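Local coordinates for protein PT26-6P (Thermococcus sp., PDB 2WB7) that is of unknown function but is encoded by a family of extrachromosomal mobile elements of Euryarchaea and is built from three domains with novel folds, at residues Y152-W156 with N257-G261; V275-N279 with I381-S385; T350-H354 with N500-Q505; N493-K497 with I508-K512. The contacts are given in a common frame with arbitrary orientation. Residue numbers count along the deposited sequence, not the author numbering.

Contact 1: residues Y152-W156 with N257-G261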
# COMPACT_ATOMS: atom_id res chain seq x y z
N TYR A 152 -1.41 -16.05 -2.27
CA TYR A 152 -0.59 -14.92 -2.61
C TYR A 152 -1.20 -14.14 -3.76
O TYR A 152 -1.31 -12.92 -3.69
CB TYR A 152 0.81 -15.39 -2.99
CG TYR A 152 1.64 -14.27 -3.53
CD1 TYR A 152 2.45 -13.52 -2.70
CD2 TYR A 152 1.58 -13.94 -4.89
CE1 TYR A 152 3.20 -12.47 -3.20
CE2 TYR A 152 2.32 -12.89 -5.40
CZ TYR A 152 3.12 -12.16 -4.55
OH TYR A 152 3.85 -11.13 -5.06
N ASP A 153 -1.59 -14.85 -4.82
CA ASP A 153 -2.22 -14.22 -5.97
C ASP A 153 -3.54 -13.64 -5.52
O ASP A 153 -3.93 -12.55 -5.93
CB ASP A 153 -2.54 -15.26 -7.05
CG ASP A 153 -1.29 -15.93 -7.61
OD1 ASP A 153 -0.23 -15.26 -7.67
OD2 ASP A 153 -1.39 -17.12 -8.03
N LYS A 154 -4.22 -14.39 -4.67
CA LYS A 154 -5.54 -14.01 -4.23
C LYS A 154 -5.50 -12.65 -3.56
O LYS A 154 -6.41 -11.83 -3.73
CB LYS A 154 -6.07 -15.05 -3.26
CG LYS A 154 -7.55 -15.00 -3.10
CD LYS A 154 -8.04 -16.10 -2.19
CE LYS A 154 -9.55 -16.03 -2.03
NZ LYS A 154 -9.99 -17.04 -1.02
N ILE A 155 -4.44 -12.40 -2.81
CA ILE A 155 -4.30 -11.11 -2.13
C ILE A 155 -4.43 -9.94 -3.10
O ILE A 155 -5.15 -8.99 -2.82
CB ILE A 155 -2.96 -11.02 -1.39
CG1 ILE A 155 -2.97 -11.99 -0.21
CG2 ILE A 155 -2.73 -9.61 -0.93
CD1 ILE A 155 -1.63 -12.24 0.40
N TRP A 156 -3.75 -10.03 -4.24
CA TRP A 156 -3.70 -8.91 -5.17
C TRP A 156 -4.84 -8.90 -6.16
O TRP A 156 -4.99 -7.95 -6.92
CB TRP A 156 -2.36 -8.90 -5.93
CG TRP A 156 -1.23 -9.13 -5.01
CD1 TRP A 156 -0.41 -10.22 -4.96
CD2 TRP A 156 -0.82 -8.27 -3.94
NE1 TRP A 156 0.50 -10.09 -3.94
CE2 TRP A 156 0.27 -8.90 -3.30
CE3 TRP A 156 -1.26 -7.04 -3.47
CZ2 TRP A 156 0.92 -8.32 -2.22
CZ3 TRP A 156 -0.62 -6.47 -2.39
CH2 TRP A 156 0.45 -7.12 -1.78
N ASN A 257 6.08 0.01 -2.05
CA ASN A 257 5.38 -1.21 -1.65
C ASN A 257 4.10 -1.35 -2.45
O ASN A 257 3.47 -0.36 -2.78
CB ASN A 257 4.99 -1.16 -0.16
CG ASN A 257 6.14 -1.46 0.77
OD1 ASN A 257 6.76 -0.56 1.31
ND2 ASN A 257 6.41 -2.73 0.98
N LYS A 258 3.71 -2.58 -2.74
CA LYS A 258 2.39 -2.86 -3.26
C LYS A 258 1.49 -3.19 -2.06
O LYS A 258 1.86 -4.01 -1.22
CB LYS A 258 2.47 -4.05 -4.20
CG LYS A 258 1.42 -4.08 -5.29
CD LYS A 258 1.17 -5.51 -5.77
CE LYS A 258 2.40 -6.42 -5.61
NZ LYS A 258 2.12 -7.87 -5.97
N TYR A 259 0.33 -2.55 -1.95
CA TYR A 259 -0.52 -2.72 -0.77
C TYR A 259 -1.84 -3.38 -1.10
O TYR A 259 -2.38 -3.17 -2.17
CB TYR A 259 -0.85 -1.36 -0.15
CG TYR A 259 0.32 -0.59 0.40
CD1 TYR A 259 0.88 0.45 -0.33
CD2 TYR A 259 0.83 -0.88 1.65
CE1 TYR A 259 1.95 1.17 0.18
CE2 TYR A 259 1.90 -0.18 2.17
CZ TYR A 259 2.45 0.86 1.43
OH TYR A 259 3.51 1.57 1.93
N ALA A 260 -2.37 -4.16 -0.15
CA ALA A 260 -3.75 -4.63 -0.18
C ALA A 260 -4.30 -4.63 1.24
O ALA A 260 -3.54 -4.85 2.19
CB ALA A 260 -3.84 -6.02 -0.79
N GLY A 261 -5.60 -4.39 1.41
CA GLY A 261 -6.18 -4.40 2.75
C GLY A 261 -6.58 -3.05 3.31
O GLY A 261 -7.07 -2.19 2.58

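Contact 2: residues V275-N279 with I381-S385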
# COMPACT_ATOMS: atom_id res chain seq x y z
N VAL A 275 20.60 -3.86 -2.75
CA VAL A 275 21.09 -4.95 -3.60
C VAL A 275 20.54 -6.28 -3.13
O VAL A 275 20.60 -6.60 -1.93
CB VAL A 275 22.59 -5.08 -3.52
CG1 VAL A 275 23.10 -5.69 -4.77
CG2 VAL A 275 23.20 -3.74 -3.35
N HIS A 276 20.02 -7.07 -4.07
CA HIS A 276 19.40 -8.36 -3.76
C HIS A 276 19.84 -9.38 -4.79
O HIS A 276 19.39 -9.35 -5.92
CB HIS A 276 17.88 -8.22 -3.78
CG HIS A 276 17.37 -7.15 -2.87
ND1 HIS A 276 17.08 -7.38 -1.54
CD2 HIS A 276 17.12 -5.83 -3.09
CE1 HIS A 276 16.65 -6.25 -0.98
NE2 HIS A 276 16.67 -5.30 -1.90
N VAL A 277 20.74 -10.26 -4.39
CA VAL A 277 21.31 -11.23 -5.33
C VAL A 277 21.20 -12.61 -4.72
O VAL A 277 21.28 -12.75 -3.50
CB VAL A 277 22.80 -10.95 -5.60
CG1 VAL A 277 23.28 -11.79 -6.76
CG2 VAL A 277 23.04 -9.47 -5.88
N LEU A 278 21.04 -13.63 -5.56
CA LEU A 278 21.02 -15.01 -5.06
C LEU A 278 22.30 -15.33 -4.29
O LEU A 278 23.37 -14.83 -4.62
CB LEU A 278 20.82 -16.02 -6.20
CG LEU A 278 19.43 -16.11 -6.84
CD1 LEU A 278 19.38 -17.16 -7.94
CD2 LEU A 278 18.34 -16.37 -5.79
N ASN A 279 22.16 -16.17 -3.27
CA ASN A 279 23.25 -16.50 -2.36
C ASN A 279 23.82 -15.34 -1.59
O ASN A 279 24.85 -15.51 -0.93
CB ASN A 279 24.37 -17.30 -3.03
CG ASN A 279 24.05 -18.77 -3.08
OD1 ASN A 279 23.26 -19.28 -2.27
ND2 ASN A 279 24.63 -19.46 -4.05
N ILE A 381 10.87 -5.34 -4.54
CA ILE A 381 12.27 -5.67 -4.70
C ILE A 381 12.41 -6.59 -5.90
O ILE A 381 11.43 -7.00 -6.51
CB ILE A 381 12.88 -6.34 -3.44
CG1 ILE A 381 12.08 -7.58 -3.03
CG2 ILE A 381 12.94 -5.37 -2.29
CD1 ILE A 381 12.74 -8.93 -3.40
N SER A 382 13.65 -6.90 -6.25
CA SER A 382 13.89 -7.95 -7.21
C SER A 382 15.18 -8.65 -6.82
O SER A 382 16.17 -8.00 -6.45
CB SER A 382 14.04 -7.37 -8.61
OG SER A 382 14.51 -8.38 -9.49
N VAL A 383 15.18 -9.98 -6.87
CA VAL A 383 16.38 -10.71 -6.55
C VAL A 383 17.05 -11.13 -7.84
O VAL A 383 16.46 -11.83 -8.64
CB VAL A 383 16.10 -11.92 -5.71
CG1 VAL A 383 17.38 -12.66 -5.46
CG2 VAL A 383 15.42 -11.49 -4.39
N LEU A 384 18.27 -10.66 -8.06
CA LEU A 384 18.99 -10.93 -9.31
C LEU A 384 19.84 -12.19 -9.19
O LEU A 384 20.21 -12.61 -8.09
CB LEU A 384 19.89 -9.75 -9.68
CG LEU A 384 19.19 -8.41 -9.84
CD1 LEU A 384 20.20 -7.33 -9.85
CD2 LEU A 384 18.38 -8.38 -11.10
N SER A 385 20.17 -12.78 -10.34
CA SER A 385 21.11 -13.91 -10.38
C SER A 385 22.46 -13.43 -10.90
O SER A 385 22.53 -12.39 -11.56
CB SER A 385 20.57 -15.02 -11.28
OG SER A 385 20.59 -14.61 -12.63

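Contact 3: residues T350-H354 with N500-Q505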
# COMPACT_ATOMS: atom_id res chain seq x y z
N THR A 350 15.49 -22.96 -7.54
CA THR A 350 15.21 -21.63 -7.03
C THR A 350 15.20 -20.60 -8.15
O THR A 350 16.17 -20.49 -8.91
CB THR A 350 16.25 -21.24 -5.97
OG1 THR A 350 16.13 -22.12 -4.84
CG2 THR A 350 16.05 -19.80 -5.52
N LEU A 351 14.11 -19.85 -8.27
CA LEU A 351 14.02 -18.79 -9.28
C LEU A 351 14.39 -17.42 -8.70
O LEU A 351 15.25 -16.72 -9.22
CB LEU A 351 12.60 -18.71 -9.85
CG LEU A 351 12.42 -17.62 -10.92
CD1 LEU A 351 13.14 -18.02 -12.20
CD2 LEU A 351 10.97 -17.33 -11.21
N ASP A 352 13.71 -17.04 -7.62
CA ASP A 352 13.97 -15.79 -6.94
C ASP A 352 13.21 -15.78 -5.63
O ASP A 352 12.64 -16.79 -5.24
CB ASP A 352 13.53 -14.61 -7.81
CG ASP A 352 12.01 -14.57 -8.06
OD1 ASP A 352 11.60 -14.30 -9.20
OD2 ASP A 352 11.22 -14.78 -7.11
N TYR A 353 13.22 -14.64 -4.94
CA TYR A 353 12.49 -14.48 -3.70
C TYR A 353 11.63 -13.20 -3.74
O TYR A 353 11.97 -12.23 -4.41
CB TYR A 353 13.45 -14.35 -2.53
CG TYR A 353 14.17 -15.61 -2.12
CD1 TYR A 353 15.18 -16.15 -2.90
CD2 TYR A 353 13.87 -16.23 -0.92
CE1 TYR A 353 15.85 -17.30 -2.50
CE2 TYR A 353 14.52 -17.37 -0.52
CZ TYR A 353 15.51 -17.90 -1.32
OH TYR A 353 16.15 -19.03 -0.89
N HIS A 354 10.52 -13.23 -2.99
CA HIS A 354 9.68 -12.06 -2.78
C HIS A 354 9.66 -11.74 -1.29
O HIS A 354 9.83 -12.64 -0.45
CB HIS A 354 8.25 -12.35 -3.24
CG HIS A 354 8.07 -12.36 -4.72
ND1 HIS A 354 7.09 -11.61 -5.36
CD2 HIS A 354 8.73 -13.03 -5.70
CE1 HIS A 354 7.16 -11.81 -6.66
NE2 HIS A 354 8.14 -12.67 -6.90
N ASN A 500 9.58 -18.56 -16.19
CA ASN A 500 9.38 -19.54 -15.12
C ASN A 500 8.32 -19.22 -14.09
O ASN A 500 8.38 -19.73 -12.98
CB ASN A 500 10.67 -19.86 -14.40
CG ASN A 500 11.70 -20.44 -15.32
OD1 ASN A 500 12.19 -19.75 -16.21
ND2 ASN A 500 12.02 -21.72 -15.14
N GLY A 501 7.37 -18.37 -14.46
CA GLY A 501 6.21 -18.18 -13.61
C GLY A 501 6.28 -17.03 -12.62
O GLY A 501 5.55 -17.02 -11.63
N ASP A 502 7.15 -16.06 -12.87
CA ASP A 502 7.15 -14.87 -12.06
C ASP A 502 7.17 -13.64 -12.94
O ASP A 502 8.16 -12.94 -13.01
CB ASP A 502 8.34 -14.85 -11.12
CG ASP A 502 8.23 -13.78 -10.06
OD1 ASP A 502 7.29 -12.96 -10.17
OD2 ASP A 502 9.08 -13.75 -9.14
N LEU A 503 6.05 -13.38 -13.60
CA LEU A 503 5.97 -12.26 -14.51
C LEU A 503 5.94 -10.92 -13.77
O LEU A 503 6.35 -9.89 -14.32
CB LEU A 503 4.75 -12.43 -15.40
CG LEU A 503 4.46 -11.30 -16.39
CD1 LEU A 503 5.71 -10.90 -17.23
CD2 LEU A 503 3.26 -11.72 -17.26
N GLU A 504 5.47 -10.93 -12.53
CA GLU A 504 5.43 -9.69 -11.76
C GLU A 504 6.83 -9.18 -11.54
O GLU A 504 7.15 -8.05 -11.90
CB GLU A 504 4.75 -9.88 -10.42
CG GLU A 504 3.33 -10.46 -10.50
CD GLU A 504 3.28 -12.01 -10.36
OE1 GLU A 504 4.35 -12.67 -10.48
OE2 GLU A 504 2.16 -12.55 -10.13
N GLN A 505 7.68 -10.00 -10.93
CA GLN A 505 9.06 -9.58 -10.68
C GLN A 505 9.82 -9.31 -11.99
O GLN A 505 10.71 -8.45 -12.04
CB GLN A 505 9.81 -10.56 -9.78
CG GLN A 505 11.11 -9.97 -9.23
CD GLN A 505 11.68 -10.74 -8.07
OE1 GLN A 505 11.11 -10.77 -6.96
NE2 GLN A 505 12.83 -11.37 -8.30

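Contact 4: residues N493-K497 with I508-K512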
# COMPACT_ATOMS: atom_id res chain seq x y z
N ASN A 493 17.57 -11.24 -16.55
CA ASN A 493 16.81 -11.58 -15.36
C ASN A 493 15.31 -11.59 -15.67
O ASN A 493 14.60 -12.53 -15.29
CB ASN A 493 17.12 -10.61 -14.23
CG ASN A 493 18.39 -10.97 -13.49
OD1 ASN A 493 18.38 -11.77 -12.55
ND2 ASN A 493 19.50 -10.38 -13.90
N ALA A 494 14.84 -10.56 -16.37
CA ALA A 494 13.41 -10.44 -16.66
C ALA A 494 12.88 -11.63 -17.50
O ALA A 494 11.89 -12.30 -17.13
CB ALA A 494 13.12 -9.12 -17.34
N ALA A 495 13.56 -11.90 -18.62
CA ALA A 495 13.16 -13.02 -19.46
C ALA A 495 13.12 -14.32 -18.66
O ALA A 495 12.16 -15.07 -18.76
CB ALA A 495 14.10 -13.14 -20.64
N ARG A 496 14.15 -14.56 -17.87
CA ARG A 496 14.26 -15.78 -17.08
C ARG A 496 13.11 -15.93 -16.09
O ARG A 496 12.56 -17.02 -15.92
CB ARG A 496 15.60 -15.82 -16.35
CG ARG A 496 15.82 -17.07 -15.49
CD ARG A 496 17.16 -17.06 -14.72
NE ARG A 496 17.29 -15.91 -13.81
CZ ARG A 496 16.99 -15.94 -12.51
NH1 ARG A 496 16.56 -17.07 -11.96
NH2 ARG A 496 17.12 -14.84 -11.77
N LYS A 497 12.74 -14.83 -15.46
CA LYS A 497 11.61 -14.82 -14.55
C LYS A 497 10.29 -15.00 -15.30
O LYS A 497 9.45 -15.80 -14.89
CB LYS A 497 11.60 -13.53 -13.74
CG LYS A 497 12.55 -13.59 -12.57
CD LYS A 497 13.06 -12.25 -12.15
CE LYS A 497 14.06 -12.43 -11.01
NZ LYS A 497 14.46 -11.13 -10.41
N ILE A 508 9.38 -5.73 -13.04
CA ILE A 508 10.26 -4.82 -12.33
C ILE A 508 11.65 -4.79 -13.00
O ILE A 508 12.17 -3.72 -13.37
CB ILE A 508 10.40 -5.22 -10.85
CG1 ILE A 508 9.09 -4.94 -10.10
CG2 ILE A 508 11.55 -4.46 -10.24
CD1 ILE A 508 8.92 -5.72 -8.83
N ASP A 509 12.24 -5.97 -13.19
CA ASP A 509 13.51 -6.05 -13.88
C ASP A 509 13.44 -5.30 -15.21
O ASP A 509 14.31 -4.47 -15.50
CB ASP A 509 13.93 -7.51 -14.06
CG ASP A 509 14.31 -8.16 -12.74
OD1 ASP A 509 14.80 -7.43 -11.86
OD2 ASP A 509 14.14 -9.40 -12.60
N ALA A 510 12.40 -5.55 -16.01
CA ALA A 510 12.28 -4.94 -17.33
C ALA A 510 12.21 -3.43 -17.24
O ALA A 510 12.77 -2.74 -18.08
CB ALA A 510 11.09 -5.48 -18.09
N GLU A 511 11.54 -2.93 -16.21
CA GLU A 511 11.48 -1.48 -15.98
C GLU A 511 12.83 -0.88 -15.61
O GLU A 511 13.19 0.22 -16.07
CB GLU A 511 10.48 -1.18 -14.88
CG GLU A 511 10.68 0.18 -14.22
CD GLU A 511 10.37 1.34 -15.16
OE1 GLU A 511 9.54 1.15 -16.08
OE2 GLU A 511 10.96 2.43 -14.98
N LYS A 512 13.58 -1.59 -14.77
CA LYS A 512 14.94 -1.16 -14.43
C LYS A 512 15.78 -1.12 -15.68
O LYS A 512 16.58 -0.20 -15.86
CB LYS A 512 15.59 -2.12 -13.43
CG LYS A 512 14.92 -2.13 -12.08
CD LYS A 512 14.70 -0.71 -11.58
CE LYS A 512 15.93 -0.16 -10.87
NZ LYS A 512 15.70 1.25 -10.42

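Contact 1: residues Y152-W156 with N257-G261
Here helix 149-157 of the first immunoglobulin-like domain lies across strand 253-261 of the second. The two short axes come within 9.3 Å and run almost at right angles, at 83°. Tyr152 reaches over with its hydroxyl: OH is 3.8 Å from NZ of Lys258, and both of these atoms look to Glu378 on the adjacent strand 370-379. Tyr152 OH is hydrogen-bonded to Glu378, while Lys258 NZ and Glu378 form a long, weak ion pair. One turn on, Ile155 adds a small apolar touch, its CG2 lying 3.8 Å from CB of Ala260. Trp156 does most of the work. Lys258 lies over one face of the indole: Lys258 NZ sits 3.3 Å from the centroid of the five-membered ring of Trp156, a cation-pi contact, and CD makes a CH-pi contact with the six-membered ring. Trp156 CZ3 also meets Ala260 CB at 3.6 Å. The lysine thus uses both its charge and its aliphatic chain on a single indole, so this contact is partly electrostatic and partly apolar.

Contact 2: residues V275-N279 with I381-S385
His276 has the most surface covered in this pairing of two irregular segments. His276 O accepts from Leu384 N at 2.7 Å. His276 CB lies 3.2 Å from Ser382 O, and Ile381 CG2 makes an off-centre CH-pi contact with the imidazole. The ring itself is hydrogen-bonded through ND1 to Tyr344. Leu278 and Val383 come next, with equal buried area. Leu278 N donates to Leu384 O at 2.9 Å, and the two backbone bonds form a single beta bridge between Val277 and Leu384. A CA-H...O contact, Val277 CA to Leu384 O at 3.3 Å, adds to it. Leu278 CD2 packs on Val383 CG1 at 3.8 Å. This short bridge ties the connection between strands 266-272 and 281-290 to the segment that leaves strand 370-379. Segment 381-385 also meets two helices: Leu384 touches Tyr490 and Asn493 of helix 471-499, and Ser382 is hydrogen-bonded to Asp509 of helix 503-523.

Contact 3: residues T350-H354 with N500-Q505
A helix N-cap meets a classic beta bulge at this buried junction between the second immunoglobulin-like domain and the helical domain. Asp502 is the N-cap residue of helix 503-523. Asp502 OD1 accepts from Gln505 N at 3.1 Å. The other carboxylate oxygen, Asp502 OD2, faces strand 350-364 and accepts from NE2 of His354 at 2.7 Å with nearly straight geometry. One carboxylate thus caps the helix and joins it to the strand. His354 is held from its other nitrogen too, since ND1 is hydrogen-bonded to Glu378. The bulge is formed by Leu351 and Asp352, which both face Val313 on strand 301-314. Both point their CA-to-CB bonds toward the helix start. Leu351 supplies the apolar part of the contact: Leu351 CD1 lies 3.8 Å from Asn500 CB, and Leu351 CD2 lies 3.6 Å from Asp502 CB. Gln505 fills the space beside the strand, with its side-chain end over one face of the His354 ring. The closest approach is between two acid groups: Asp352 OD1 lies 2.6 Å from Asp502 OD2.

Contact 4: residues N493-K497 with I508-K512
Ala494 sets its methyl against Asp509, with CB to CB at 3.7 Å, and the same methyl lies 4.2 Å from CB of Ala510. The small side chain of Ala494 lets the backbones come close: Ala494 CA and Asp509 CA are 5.2 Å apart, the nearest such pair here. The two short helical axes approach to 8.7 Å. Their directions differ by 161°, so the helices run nearly antiparallel, as expected for a helical hairpin with a short turn. Asp509 has the largest covered area and also carries the polar part of the contact. Asp509 OD2 takes a hydrogen bond from NZ of Lys497 at 2.8 Å, which is also a salt bridge. Lys497 lies one helical turn after Asn493, and all three of Asn493, Ala494 and Lys497 point toward the partner helix. Asn493 CB lies 3.6 Å from Asp509 OD2. The charged pair is buried, but each end has a further partner: Asp509 OD1 is hydrogen-bonded to Ser382, and Lys497 NZ to Val383 O. Helix 442-465 borders the alanine side of the pair, where its Tyr447 touches both Ala494 and Ala510. The salt bridge borders the segment leaving strand 370-379, and Leu384 of that segment touches Asn493 and Asp509. The hairpin therefore packs between another helix of its own domain and the second immunoglobulin-like domain.

In the fold
Contact 1 lies farther off, with its centre 16 to 21 Å from the others, yet it touches contact 3 through Tyr152 and His354. It joins the two immunoglobulin-like domains. Contacts 2, 3 and 4 lie together, with centres 10 to 12 Å apart, where the second of these domains meets the helical one. Contacts 1 and 3 reach the same eight-stranded antiparallel sheet, and Glu378 has a hydrogen bond in each. Contacts 3 and 4 share helix 503-523. Along the chain, contact 1 closes before the rest open; contact 3 crosses both 2 and 4. Contacts 2 and 3 join segments over 100 residues apart, whereas contact 4 closes a local helical hairpin; bonds between them link sheet domain to helices.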